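Local coordinates for protein VIRB8 (Agrobacterium tumefaciens, PDB 2CC3) that is suggested to take part, as an inner-membrane component of the type IV secretion system, in directing T-DNA transfer to plant cells, at residues G69-E74 and R92-D97; P83-I88 and T107-Y112. One frame throughout, in Å; residues are numbered along the deposited sequence.

Overall arrangement
Both contacts pair neighbouring strands of one four-stranded antiparallel sheet in the periplasmic domain, and strand 85-96 serves both. Its far end meets the start of strand 69-82 in contact 1; its beginning meets the second half of strand 102-114 in contact 2. Their centres lie about 23 Å apart, on opposite sides of the chain's centre. Contact 1 is a surface contact where an outermost strand of the chain is paired, rich in charged side chains, and Arg70 reaches the second subunit. Contact 2 is partly buried: Gln86, Ile88, Ala108 and Val110 face helix 6-23 or neighbouring strands, while Val85, Gln87, Thr109 and Arg111 make a more polar opposite face.

Contact 1: residues G69-E74 and R92-D97; sequences GRLEVE and RTLIVD
Leu71 lays its CD2 methyl over one face of the Arg92 guanidinium, set toward the rim, and the same methyl lies 3.5 Å from Arg92 CD. The two side chains cross obliquely. Arg92 has CG swung roughly anti to the backbone N (chi1 -150°) and is bent at both of the next torsions, and its guanidinium comes to lie beside the Leu71 methyls; its CG also meets Val73 CG2 at 3.7 Å. Arg92 NE is buried here with no polar partner in the model. On this face Leu71 CD2 also touches Leu94 CD1 at 4.0 Å. The segments belong to the hairpin of strands 69-82 and 85-96 in the VirB8 domain, a member of the NTF2 clan, with Arg70-Ile95 and Glu72-Thr93 as hydrogen-bonded pairs; Thr93 N reaches Glu72 O at 2.8 Å. On the other face, Glu72 extends beyond CG and brings OE2 to 3.8 Å from Ile95 CD1. That carboxylate also has a long salt bridge to Arg70 NH2, 3.7 Å from OE2, while Arg70 NH1 pairs with Asp28 of the second subunit. A water modelled between Thr93 OG1 and Glu72 O is a doubtful bridge, very close to the hydroxyl and only weakly bonded to the carbonyl.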
loop_
_atom_site.group_PDB
_atom_site.type_symbol
_atom_site.label_atom_id
_atom_site.label_comp_id
_atom_site.label_asym_id
_atom_site.label_seq_id
_atom_site.Cartn_x
_atom_site.Cartn_y
_atom_site.Cartn_z
ATOM N N GLY A 69 19.352 -5.772 2.350
ATOM C CA GLY A 69 18.829 -5.173 3.554
ATOM C C GLY A 69 17.496 -4.515 3.288
ATOM O O GLY A 69 17.117 -4.280 2.139
ATOM N N ARG A 70 16.792 -4.222 4.366
ATOM C CA ARG A 70 15.471 -3.612 4.312
ATOM C C ARG A 70 15.303 -2.700 5.513
ATOM O O ARG A 70 15.948 -2.913 6.539
ATOM C CB ARG A 70 14.386 -4.689 4.390
ATOM C CG ARG A 70 14.002 -5.317 3.073
ATOM C CD ARG A 70 13.572 -6.777 3.271
ATOM N NE ARG A 70 12.217 -6.920 3.811
ATOM C CZ ARG A 70 11.418 -7.960 3.555
ATOM N NH1 ARG A 70 11.840 -8.944 2.763
ATOM N NH2 ARG A 70 10.201 -8.024 4.093
ATOM N N LEU A 71 14.411 -1.720 5.366
ATOM C CA LEU A 71 13.955 -0.863 6.441
ATOM C C LEU A 71 12.457 -1.056 6.581
ATOM O O LEU A 71 11.728 -0.956 5.599
ATOM C CB LEU A 71 14.284 0.615 6.144
ATOM C CG LEU A 71 15.742 1.108 6.126
ATOM C CD1 LEU A 71 15.917 2.433 5.363
ATOM C CD2 LEU A 71 16.357 1.229 7.516
ATOM N N GLU A 72 12.016 -1.379 7.801
ATOM C CA GLU A 72 10.602 -1.487 8.146
ATOM C C GLU A 72 10.128 -0.407 9.139
ATOM O O GLU A 72 10.886 0.040 10.000
ATOM C CB GLU A 72 10.282 -2.894 8.677
ATOM C CG GLU A 72 10.184 -3.915 7.556
ATOM C CD GLU A 72 10.156 -5.345 8.050
ATOM O OE1 GLU A 72 9.651 -5.583 9.183
ATOM O OE2 GLU A 72 10.641 -6.229 7.298
ATOM N N VAL A 73 8.849 -0.028 9.019
ATOM C CA VAL A 73 8.298 1.098 9.739
ATOM C C VAL A 73 7.025 0.656 10.457
ATOM O O VAL A 73 6.130 0.065 9.857
ATOM C CB VAL A 73 8.118 2.330 8.789
ATOM C CG1 VAL A 73 7.164 3.361 9.349
ATOM C CG2 VAL A 73 9.463 2.991 8.526
ATOM N N GLU A 74 6.985 0.911 11.763
ATOM C CA GLU A 74 5.834 0.617 12.599
ATOM C C GLU A 74 5.232 1.918 13.041
ATOM O O GLU A 74 5.944 2.710 13.632
ATOM C CB GLU A 74 6.300 -0.053 13.887
ATOM C CG GLU A 74 6.398 -1.550 13.926
ATOM C CD GLU A 74 7.324 -2.015 15.066
ATOM O OE1 GLU A 74 7.379 -1.327 16.124
ATOM O OE2 GLU A 74 8.000 -3.051 14.901
ATOM N N ARG A 92 11.518 2.531 13.384
ATOM C CA ARG A 92 12.172 2.135 12.148
ATOM C C ARG A 92 13.205 1.039 12.414
ATOM O O ARG A 92 14.092 1.203 13.238
ATOM C CB ARG A 92 12.826 3.346 11.502
ATOM C CG ARG A 92 12.902 3.313 9.981
ATOM C CD ARG A 92 14.329 3.159 9.562
ATOM N NE ARG A 92 14.742 4.186 8.621
ATOM C CZ ARG A 92 15.938 4.778 8.615
ATOM N NH1 ARG A 92 16.861 4.480 9.533
ATOM N NH2 ARG A 92 16.205 5.695 7.691
ATOM N N THR A 93 13.075 -0.076 11.704
ATOM C CA THR A 93 13.896 -1.244 11.940
ATOM C C THR A 93 14.738 -1.511 10.709
ATOM O O THR A 93 14.208 -1.640 9.596
ATOM C CB THR A 93 13.005 -2.468 12.227
ATOM O OG1 THR A 93 12.029 -2.126 13.220
ATOM C CG2 THR A 93 13.826 -3.622 12.703
ATOM N N LEU A 94 16.049 -1.573 10.924
ATOM C CA LEU A 94 17.017 -1.974 9.916
ATOM C C LEU A 94 17.278 -3.485 10.027
ATOM O O LEU A 94 17.707 -3.973 11.088
ATOM C CB LEU A 94 18.319 -1.180 10.090
ATOM C CG LEU A 94 19.536 -1.643 9.296
ATOM C CD1 LEU A 94 19.346 -1.383 7.821
ATOM C CD2 LEU A 94 20.799 -0.958 9.812
ATOM N N ILE A 95 17.010 -4.202 8.935
ATOM C CA ILE A 95 17.212 -5.648 8.868
ATOM C C ILE A 95 18.256 -5.970 7.803
ATOM O O ILE A 95 17.994 -5.871 6.612
ATOM C CB ILE A 95 15.864 -6.418 8.618
ATOM C CG1 ILE A 95 14.856 -6.084 9.730
ATOM C CG2 ILE A 95 16.090 -7.942 8.529
ATOM C CD1 ILE A 95 13.526 -6.807 9.626
ATOM N N VAL A 96 19.452 -6.334 8.253
ATOM C CA VAL A 96 20.550 -6.721 7.366
ATOM C C VAL A 96 20.952 -8.182 7.616
ATOM O O VAL A 96 20.561 -8.768 8.636
ATOM C CB VAL A 96 21.787 -5.772 7.517
ATOM C CG1 VAL A 96 21.530 -4.442 6.843
ATOM C CG2 VAL A 96 22.138 -5.553 8.976
ATOM N N ASP A 97 21.713 -8.759 6.678
ATOM C CA ASP A 97 22.260 -10.121 6.785
ATOM C C ASP A 97 23.229 -10.247 7.954
ATOM O O ASP A 97 24.097 -9.391 8.120
ATOM C CB ASP A 97 23.076 -10.469 5.530
ATOM C CG ASP A 97 22.242 -10.606 4.273
ATOM O OD1 ASP A 97 21.083 -11.074 4.329
ATOM O OD2 ASP A 97 22.793 -10.272 3.201
HETATM O O HOH W 1 9.792 -1.091 12.643
#

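Contact 2: residues P83-I88 and T107-Y112; sequences PGVQQI and TATVRY
Gly84 sits with its CA over one face of the Tyr112 ring, 4.0 Å from the centroid and displaced toward the rim, a CH-pi contact. Tyr112 CG stands between the backbone N and the carbonyl carbon (chi1 64°), and the ring's CD2 and CE2 side lies against the glycine. Gly84 O accepts from Tyr112 N at 2.8 Å, just ahead of strand 85-96. Val85 turns to the other face of the sheet, where CG2 lies over one face of the Arg111 guanidinium, 3.5 Å from NH1, and CG1 meets Thr109 CG2. Gln86 and Val110 form a hydrogen-bonded antiparallel pair, with Val110 N 2.7 Å from Gln86 O. The side chain of Gln86 lies on the same face as that of Val110, opposite to Val85, and its NE2 bonds Asn12 of helix 6-23 and Asp80. Gln87 lies side by side with Thr109, both pointing the same way, and NE2 donates to Thr109 OG1 at 3.1 Å, the hydroxyl oxygen lying 28° out of the Gln87 amide plane; NE2 also touches Thr107 CG2. Ile88 closes the segment in a second hydrogen-bonded pair with Ala108, its side chain packing on Val19 of helix 6-23. Backbone bonds thus set the register, and the two faces differ in chemistry: the helix side is mainly apolar, its Gln86 amide nitrogen satisfied, whereas the other mixes a bent amide-hydroxyl bond with a methyl-covered guanidinium.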
loop_
_atom_site.group_PDB
_atom_site.type_symbol
_atom_site.label_atom_id
_atom_site.label_comp_id
_atom_site.label_asym_id
_atom_site.label_seq_id
_atom_site.Cartn_x
_atom_site.Cartn_y
_atom_site.Cartn_z
ATOM N N PRO A 83 -4.234 22.762 11.683
ATOM C CA PRO A 83 -4.808 22.318 10.415
ATOM C C PRO A 83 -3.737 22.236 9.326
ATOM O O PRO A 83 -2.946 23.175 9.161
ATOM C CB PRO A 83 -5.839 23.412 10.098
ATOM C CG PRO A 83 -6.241 23.934 11.431
ATOM C CD PRO A 83 -4.971 23.910 12.241
ATOM N N GLY A 84 -3.691 21.099 8.633
ATOM C CA GLY A 84 -2.709 20.858 7.583
ATOM C C GLY A 84 -1.304 20.444 8.012
ATOM O O GLY A 84 -0.407 20.388 7.166
ATOM N N VAL A 85 -1.118 20.169 9.309
ATOM C CA VAL A 85 0.155 19.702 9.908
ATOM C C VAL A 85 -0.128 18.507 10.852
ATOM O O VAL A 85 -1.024 18.548 11.696
ATOM C CB VAL A 85 0.968 20.854 10.648
ATOM C CG1 VAL A 85 2.412 20.428 10.973
ATOM C CG2 VAL A 85 1.060 22.100 9.764
ATOM N N GLN A 86 0.593 17.417 10.645
ATOM C CA GLN A 86 0.445 16.267 11.471
ATOM C C GLN A 86 1.864 15.827 11.819
ATOM O O GLN A 86 2.779 15.943 10.973
ATOM C CB GLN A 86 -0.345 15.155 10.754
ATOM C CG GLN A 86 -1.044 14.183 11.722
ATOM C CD GLN A 86 -1.974 13.149 11.031
ATOM O OE1 GLN A 86 -1.500 12.171 10.430
ATOM N NE2 GLN A 86 -3.298 13.349 11.164
ATOM N N GLN A 87 2.057 15.395 13.070
ATOM C CA GLN A 87 3.285 14.724 13.427
ATOM C C GLN A 87 2.995 13.252 13.609
ATOM O O GLN A 87 1.972 12.875 14.192
ATOM C CB GLN A 87 3.923 15.333 14.689
ATOM C CG GLN A 87 4.590 16.654 14.408
ATOM C CD GLN A 87 5.326 17.234 15.591
ATOM O OE1 GLN A 87 4.718 17.713 16.550
ATOM N NE2 GLN A 87 6.642 17.224 15.517
ATOM N N ILE A 88 3.908 12.430 13.102
ATOM C CA ILE A 88 3.773 10.975 13.129
ATOM C C ILE A 88 4.997 10.327 13.727
ATOM O O ILE A 88 6.088 10.396 13.138
ATOM C CB ILE A 88 3.558 10.407 11.702
ATOM C CG1 ILE A 88 2.282 10.977 11.094
ATOM C CG2 ILE A 88 3.522 8.880 11.739
ATOM C CD1 ILE A 88 2.062 10.586 9.678
ATOM N N THR A 107 10.113 11.055 14.534
ATOM C CA THR A 107 8.898 11.831 14.443
ATOM C C THR A 107 8.906 12.465 13.040
ATOM O O THR A 107 9.802 13.259 12.736
ATOM C CB THR A 107 8.846 12.932 15.519
ATOM O OG1 THR A 107 9.027 12.352 16.817
ATOM C CG2 THR A 107 7.522 13.692 15.486
ATOM N N ALA A 108 7.951 12.114 12.177
ATOM C CA ALA A 108 7.821 12.875 10.930
ATOM C C ALA A 108 6.907 14.066 11.171
ATOM O O ALA A 108 5.875 13.938 11.852
ATOM C CB ALA A 108 7.299 11.973 9.730
ATOM N N THR A 109 7.294 15.231 10.651
ATOM C CA THR A 109 6.403 16.395 10.628
ATOM C C THR A 109 5.886 16.603 9.203
ATOM O O THR A 109 6.676 16.813 8.280
ATOM C CB THR A 109 7.078 17.686 11.233
ATOM O OG1 THR A 109 7.566 17.381 12.546
ATOM C CG2 THR A 109 6.069 18.817 11.355
ATOM N N VAL A 110 4.561 16.530 9.030
ATOM C CA VAL A 110 3.966 16.491 7.677
ATOM C C VAL A 110 2.907 17.568 7.506
ATOM O O VAL A 110 1.871 17.531 8.163
ATOM C CB VAL A 110 3.358 15.101 7.315
ATOM C CG1 VAL A 110 2.852 15.077 5.855
ATOM C CG2 VAL A 110 4.387 13.971 7.530
ATOM N N ARG A 111 3.194 18.537 6.636
ATOM C CA ARG A 111 2.211 19.527 6.201
ATOM C C ARG A 111 1.622 19.071 4.863
ATOM O O ARG A 111 2.339 18.605 3.965
ATOM C CB ARG A 111 2.856 20.942 6.068
ATOM C CG ARG A 111 1.843 22.083 5.900
ATOM C CD ARG A 111 2.464 23.429 5.505
ATOM N NE ARG A 111 3.187 24.016 6.621
ATOM C CZ ARG A 111 2.621 24.692 7.617
ATOM N NH1 ARG A 111 1.302 24.888 7.653
ATOM N NH2 ARG A 111 3.380 25.159 8.602
ATOM N N TYR A 112 0.320 19.223 4.719
ATOM C CA TYR A 112 -0.347 18.723 3.525
ATOM C C TYR A 112 -1.412 19.729 3.146
ATOM O O TYR A 112 -1.873 20.473 4.003
ATOM C CB TYR A 112 -0.973 17.322 3.800
ATOM C CG TYR A 112 -2.087 17.333 4.848
ATOM C CD1 TYR A 112 -3.419 17.452 4.462
ATOM C CD2 TYR A 112 -1.805 17.225 6.221
ATOM C CE1 TYR A 112 -4.421 17.486 5.391
ATOM C CE2 TYR A 112 -2.837 17.226 7.176
ATOM C CZ TYR A 112 -4.132 17.367 6.740
ATOM O OH TYR A 112 -5.193 17.408 7.628
#